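Long-range contact in nisin leader peptide-processing serine protease NisP (Lactococcus lactis subsp. lactis, PDB 4MZD), which probably acts as a subtilisin-like serine endopeptidase that cleaves the leader peptide from the precursor of the lantibiotic nisin: residues I232-L246 / D277-G289. Numbering follows the deposited sequence. Where two conformers were deposited one is given.
Sequences INYATAKGSIVVAAL and DAPSVFEDVIAVG
Strand 241-245 pairs in parallel with strand 286-289 in the central sheet of the subtilase domain, and the loop entering the second strand packs against helix 222-238. Four backbone hydrogen bonds join the strands. Ile286 N donates to Val242 O, and Ala244 N to Ile286 O. Val288 N then donates to Ala244 O, and Leu246 N to Val288 O. A water extends the ladder, accepting from Val242 N and donating to Asp284 O, each at 2.8 Å.

Val243, Ile286 and Val288 lie on one sheet face. Val243 CG1, anti to its own N (chi1 -175°), meets Val288 CG2 at 3.6 Å. Helix 356-370 covers this face through Leu363, which touches Val243 and Ile286. On the other face, Ala244 CB packs against Val285 CG1 (3.8 Å) and Ser280 CA (4.0 Å). The second branch of Val285, CG2, meets Ile232 CG2 at 4.0 Å in the conformer of Ile232 given. A type I turn from Pro279 to Phe282 begins the loop that leads to Val285.

At the C-terminal end of strand 241-245, Leu246 CD2 lies 3.5 Å from Ser280 OG. Asp277 OD2 accepts from Gly247 N and Asn302 ND2, while OD1 forms a salt bridge with Arg488.

Ala245 ends its strand near Ser353 and His147, the predicted charge-relay residues. Parallel strands with helices packed on both faces are the core of the subtilisin-like alpha/beta fold.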
loop_
_atom_site.group_PDB
_atom_site.type_symbol
_atom_site.label_atom_id
_atom_site.label_comp_id
_atom_site.label_asym_id
_atom_site.label_seq_id
_atom_site.Cartn_x
_atom_site.Cartn_y
_atom_site.Cartn_z
ATOM N N ILE A 232 7.964 12.848 -4.758
ATOM C CA ILE A 232 7.127 12.280 -5.805
ATOM C C ILE A 232 7.457 12.861 -7.179
ATOM O O ILE A 232 7.481 12.137 -8.177
ATOM C CB ILE A 232 5.641 12.462 -5.463
ATOM C CG1 ILE A 232 5.279 11.548 -4.295
ATOM C CG2 ILE A 232 4.759 12.173 -6.671
ATOM C CD1 ILE A 232 4.016 11.935 -3.603
ATOM N N ASN A 233 7.722 14.163 -7.230
ATOM C CA ASN A 233 8.149 14.790 -8.473
ATOM C C ASN A 233 9.464 14.204 -8.952
ATOM O O ASN A 233 9.663 14.002 -10.143
ATOM C CB ASN A 233 8.275 16.302 -8.307
ATOM C CG ASN A 233 6.931 16.998 -8.311
ATOM O OD1 ASN A 233 5.942 16.459 -8.808
ATOM N ND2 ASN A 233 6.887 18.206 -7.767
ATOM N N TYR A 234 10.357 13.924 -8.013
ATOM C CA TYR A 234 11.630 13.317 -8.358
ATOM C C TYR A 234 11.430 11.911 -8.914
ATOM O O TYR A 234 12.012 11.545 -9.933
ATOM C CB TYR A 234 12.549 13.281 -7.145
ATOM C CG TYR A 234 13.892 12.688 -7.459
ATOM C CD1 TYR A 234 14.834 13.415 -8.175
ATOM C CD2 TYR A 234 14.217 11.395 -7.058
ATOM C CE1 TYR A 234 16.060 12.881 -8.480
ATOM C CE2 TYR A 234 15.455 10.851 -7.354
ATOM C CZ TYR A 234 16.374 11.605 -8.068
ATOM O OH TYR A 234 17.614 11.103 -8.389
ATOM N N ALA A 235 10.599 11.121 -8.245
ATOM C CA ALA A 235 10.318 9.770 -8.715
ATOM C C ALA A 235 9.754 9.819 -10.130
ATOM O O ALA A 235 10.159 9.049 -10.996
ATOM C CB ALA A 235 9.349 9.074 -7.765
ATOM N N THR A 236 8.824 10.735 -10.368
ATOM C CA THR A 236 8.273 10.921 -11.700
ATOM C C THR A 236 9.355 11.276 -12.720
ATOM O O THR A 236 9.388 10.712 -13.816
ATOM C CB THR A 236 7.200 12.010 -11.684
ATOM O OG1 THR A 236 6.140 11.592 -10.818
ATOM C CG2 THR A 236 6.650 12.248 -13.074
ATOM N N ALA A 237 10.241 12.203 -12.361
ATOM C CA ALA A 237 11.330 12.610 -13.250
ATOM C C ALA A 237 12.213 11.419 -13.621
ATOM O O ALA A 237 12.765 11.366 -14.717
ATOM C CB ALA A 237 12.162 13.708 -12.603
ATOM N N LYS A 238 12.342 10.466 -12.702
ATOM C CA LYS A 238 13.157 9.274 -12.919
ATOM C C LYS A 238 12.411 8.188 -13.689
ATOM O O LYS A 238 13.005 7.192 -14.095
ATOM C CB LYS A 238 13.641 8.708 -11.581
ATOM C CG LYS A 238 14.574 9.628 -10.804
ATOM C CD LYS A 238 15.986 9.616 -11.369
ATOM C CE LYS A 238 16.672 8.284 -11.116
ATOM N NZ LYS A 238 18.105 8.299 -11.529
ATOM N N GLY A 239 11.111 8.377 -13.877
ATOM C CA GLY A 239 10.300 7.433 -14.620
ATOM C C GLY A 239 9.548 6.419 -13.776
ATOM O O GLY A 239 9.035 5.441 -14.315
ATOM N N SER A 240 9.472 6.657 -12.466
ATOM C CA SER A 240 8.766 5.763 -11.551
ATOM C C SER A 240 7.355 6.256 -11.269
ATOM O O SER A 240 7.082 7.455 -11.334
ATOM C CB SER A 240 9.523 5.643 -10.227
ATOM O OG SER A 240 10.796 5.066 -10.411
ATOM N N ILE A 241 6.463 5.322 -10.946
ATOM C CA ILE A 241 5.135 5.657 -10.471
ATOM C C ILE A 241 5.001 5.186 -9.033
ATOM O O ILE A 241 5.548 4.152 -8.654
ATOM C CB ILE A 241 4.035 5.036 -11.358
ATOM C CG1 ILE A 241 2.688 5.714 -11.089
ATOM C CG2 ILE A 241 3.963 3.523 -11.163
ATOM C CD1 ILE A 241 1.664 5.504 -12.179
ATOM N N VAL A 242 4.270 5.963 -8.243
ATOM C CA VAL A 242 4.017 5.652 -6.846
ATOM C C VAL A 242 2.558 5.242 -6.688
ATOM O O VAL A 242 1.662 5.895 -7.229
ATOM C CB VAL A 242 4.340 6.867 -5.960
ATOM C CG1 VAL A 242 3.949 6.605 -4.515
ATOM C CG2 VAL A 242 5.818 7.229 -6.080
ATOM N N VAL A 243 2.350 4.151 -5.957
ATOM C CA VAL A 243 1.038 3.576 -5.686
ATOM C C VAL A 243 0.886 3.565 -4.171
ATOM O O VAL A 243 1.727 3.004 -3.471
ATOM C CB VAL A 243 0.964 2.135 -6.240
ATOM C CG1 VAL A 243 -0.429 1.552 -6.089
ATOM C CG2 VAL A 243 1.417 2.091 -7.700
ATOM N N ALA A 244 -0.162 4.205 -3.658
ATOM C CA ALA A 244 -0.267 4.455 -2.223
ATOM C C ALA A 244 -1.651 4.131 -1.683
ATOM O O ALA A 244 -2.672 4.401 -2.333
ATOM C CB ALA A 244 0.080 5.911 -1.922
ATOM N N ALA A 245 -1.680 3.594 -0.468
ATOM C CA ALA A 245 -2.936 3.219 0.175
ATOM C C ALA A 245 -3.724 4.399 0.726
ATOM O O ALA A 245 -3.191 5.192 1.504
ATOM C CB ALA A 245 -2.648 2.293 1.320
ATOM N N LEU A 246 -5.004 4.480 0.384
ATOM C CA LEU A 246 -5.920 5.336 1.129
ATOM C C LEU A 246 -6.024 4.837 2.566
ATOM O O LEU A 246 -5.832 3.659 2.837
ATOM C CB LEU A 246 -7.307 5.322 0.494
ATOM C CG LEU A 246 -7.467 6.038 -0.843
ATOM C CD1 LEU A 246 -8.846 5.778 -1.407
ATOM C CD2 LEU A 246 -7.217 7.532 -0.703
ATOM N N ASP A 277 -5.043 13.100 2.642
ATOM C CA ASP A 277 -4.540 11.764 2.957
ATOM C C ASP A 277 -3.282 11.619 2.095
ATOM O O ASP A 277 -3.369 11.524 0.870
ATOM C CB ASP A 277 -5.637 10.751 2.576
ATOM C CG ASP A 277 -5.381 9.340 3.089
ATOM O OD1 ASP A 277 -4.237 9.041 3.489
ATOM O OD2 ASP A 277 -6.336 8.525 3.057
ATOM N N ALA A 278 -2.114 11.678 2.733
ATOM C CA ALA A 278 -0.829 11.712 2.027
ATOM C C ALA A 278 -0.005 10.435 2.235
ATOM O O ALA A 278 0.029 9.896 3.338
ATOM C CB ALA A 278 -0.032 12.923 2.485
ATOM N N PRO A 279 0.723 9.981 1.197
ATOM C CA PRO A 279 0.931 10.640 -0.105
ATOM C C PRO A 279 -0.064 10.277 -1.214
ATOM O O PRO A 279 0.178 10.626 -2.367
ATOM C CB PRO A 279 2.331 10.166 -0.499
ATOM C CG PRO A 279 2.408 8.783 0.089
ATOM C CD PRO A 279 1.683 8.881 1.408
ATOM N N SER A 280 -1.173 9.627 -0.887
ATOM C CA SER A 280 -2.110 9.217 -1.933
ATOM C C SER A 280 -2.791 10.392 -2.648
ATOM O O SER A 280 -3.270 10.230 -3.765
ATOM C CB SER A 280 -3.164 8.247 -1.391
ATOM O OG SER A 280 -4.045 8.898 -0.495
ATOM N N VAL A 281 -2.823 11.561 -2.012
ATOM C CA VAL A 281 -3.510 12.725 -2.562
ATOM C C VAL A 281 -2.910 13.240 -3.869
ATOM O O VAL A 281 -3.620 13.815 -4.692
ATOM C CB VAL A 281 -3.536 13.873 -1.528
ATOM C CG1 VAL A 281 -2.117 14.307 -1.175
ATOM C CG2 VAL A 281 -4.363 15.050 -2.040
ATOM N N PHE A 282 -1.611 13.053 -4.063
ATOM C CA PHE A 282 -0.947 13.699 -5.188
ATOM C C PHE A 282 -1.463 13.197 -6.526
ATOM O O PHE A 282 -1.698 12.005 -6.708
ATOM C CB PHE A 282 0.569 13.552 -5.077
ATOM C CG PHE A 282 1.143 14.281 -3.903
ATOM C CD1 PHE A 282 1.316 15.654 -3.944
ATOM C CD2 PHE A 282 1.464 13.609 -2.736
ATOM C CE1 PHE A 282 1.816 16.336 -2.849
ATOM C CE2 PHE A 282 1.960 14.289 -1.639
ATOM C CZ PHE A 282 2.135 15.659 -1.699
ATOM N N GLU A 283 -1.632 14.127 -7.460
ATOM C CA GLU A 283 -2.204 13.832 -8.762
ATOM C C GLU A 283 -1.490 12.697 -9.487
ATOM O O GLU A 283 -2.129 11.876 -10.137
ATOM C CB GLU A 283 -2.177 15.088 -9.635
ATOM C CG GLU A 283 -2.913 16.282 -9.051
ATOM C CD GLU A 283 -4.421 16.159 -9.160
ATOM O OE1 GLU A 283 -5.026 16.948 -9.918
ATOM O OE2 GLU A 283 -5.000 15.281 -8.486
ATOM N N ASP A 284 -0.167 12.643 -9.386
ATOM C CA ASP A 284 0.574 11.633 -10.133
ATOM C C ASP A 284 0.623 10.274 -9.440
ATOM O O ASP A 284 1.041 9.286 -10.037
ATOM C CB ASP A 284 1.974 12.137 -10.463
ATOM C CG ASP A 284 1.949 13.303 -11.437
ATOM O OD1 ASP A 284 0.983 13.402 -12.225
ATOM O OD2 ASP A 284 2.883 14.123 -11.407
ATOM N N VAL A 285 0.192 10.232 -8.184
ATOM C CA VAL A 285 0.146 8.994 -7.418
ATOM C C VAL A 285 -1.134 8.228 -7.739
ATOM O O VAL A 285 -2.184 8.827 -7.959
ATOM C CB VAL A 285 0.246 9.304 -5.901
ATOM C CG1 VAL A 285 0.001 8.066 -5.046
ATOM C CG2 VAL A 285 1.597 9.919 -5.581
ATOM N N ILE A 286 -1.041 6.905 -7.772
ATOM C CA ILE A 286 -2.224 6.056 -7.868
ATOM C C ILE A 286 -2.703 5.736 -6.459
ATOM O O ILE A 286 -2.027 5.032 -5.715
ATOM C CB ILE A 286 -1.915 4.771 -8.650
ATOM C CG1 ILE A 286 -1.502 5.137 -10.077
ATOM C CG2 ILE A 286 -3.111 3.827 -8.640
ATOM C CD1 ILE A 286 -1.044 3.992 -10.908
ATOM N N ALA A 287 -3.854 6.296 -6.095
ATOM C CA ALA A 287 -4.461 6.060 -4.787
ATOM C C ALA A 287 -5.304 4.800 -4.838
ATOM O O ALA A 287 -6.099 4.616 -5.764
ATOM C CB ALA A 287 -5.322 7.248 -4.377
ATOM N N VAL A 288 -5.134 3.938 -3.836
ATOM C CA VAL A 288 -5.815 2.652 -3.823
ATOM C C VAL A 288 -6.646 2.493 -2.556
ATOM O O VAL A 288 -6.133 2.591 -1.437
ATOM C CB VAL A 288 -4.822 1.476 -3.916
ATOM C CG1 VAL A 288 -5.586 0.169 -3.994
ATOM C CG2 VAL A 288 -3.889 1.654 -5.120
ATOM N N GLY A 289 -7.940 2.247 -2.739
ATOM C CA GLY A 289 -8.819 1.926 -1.632
ATOM C C GLY A 289 -9.207 0.462 -1.654
ATOM O O GLY A 289 -8.758 -0.312 -2.514
HETATM O O HOH W 1 3.541 8.592 -8.927
#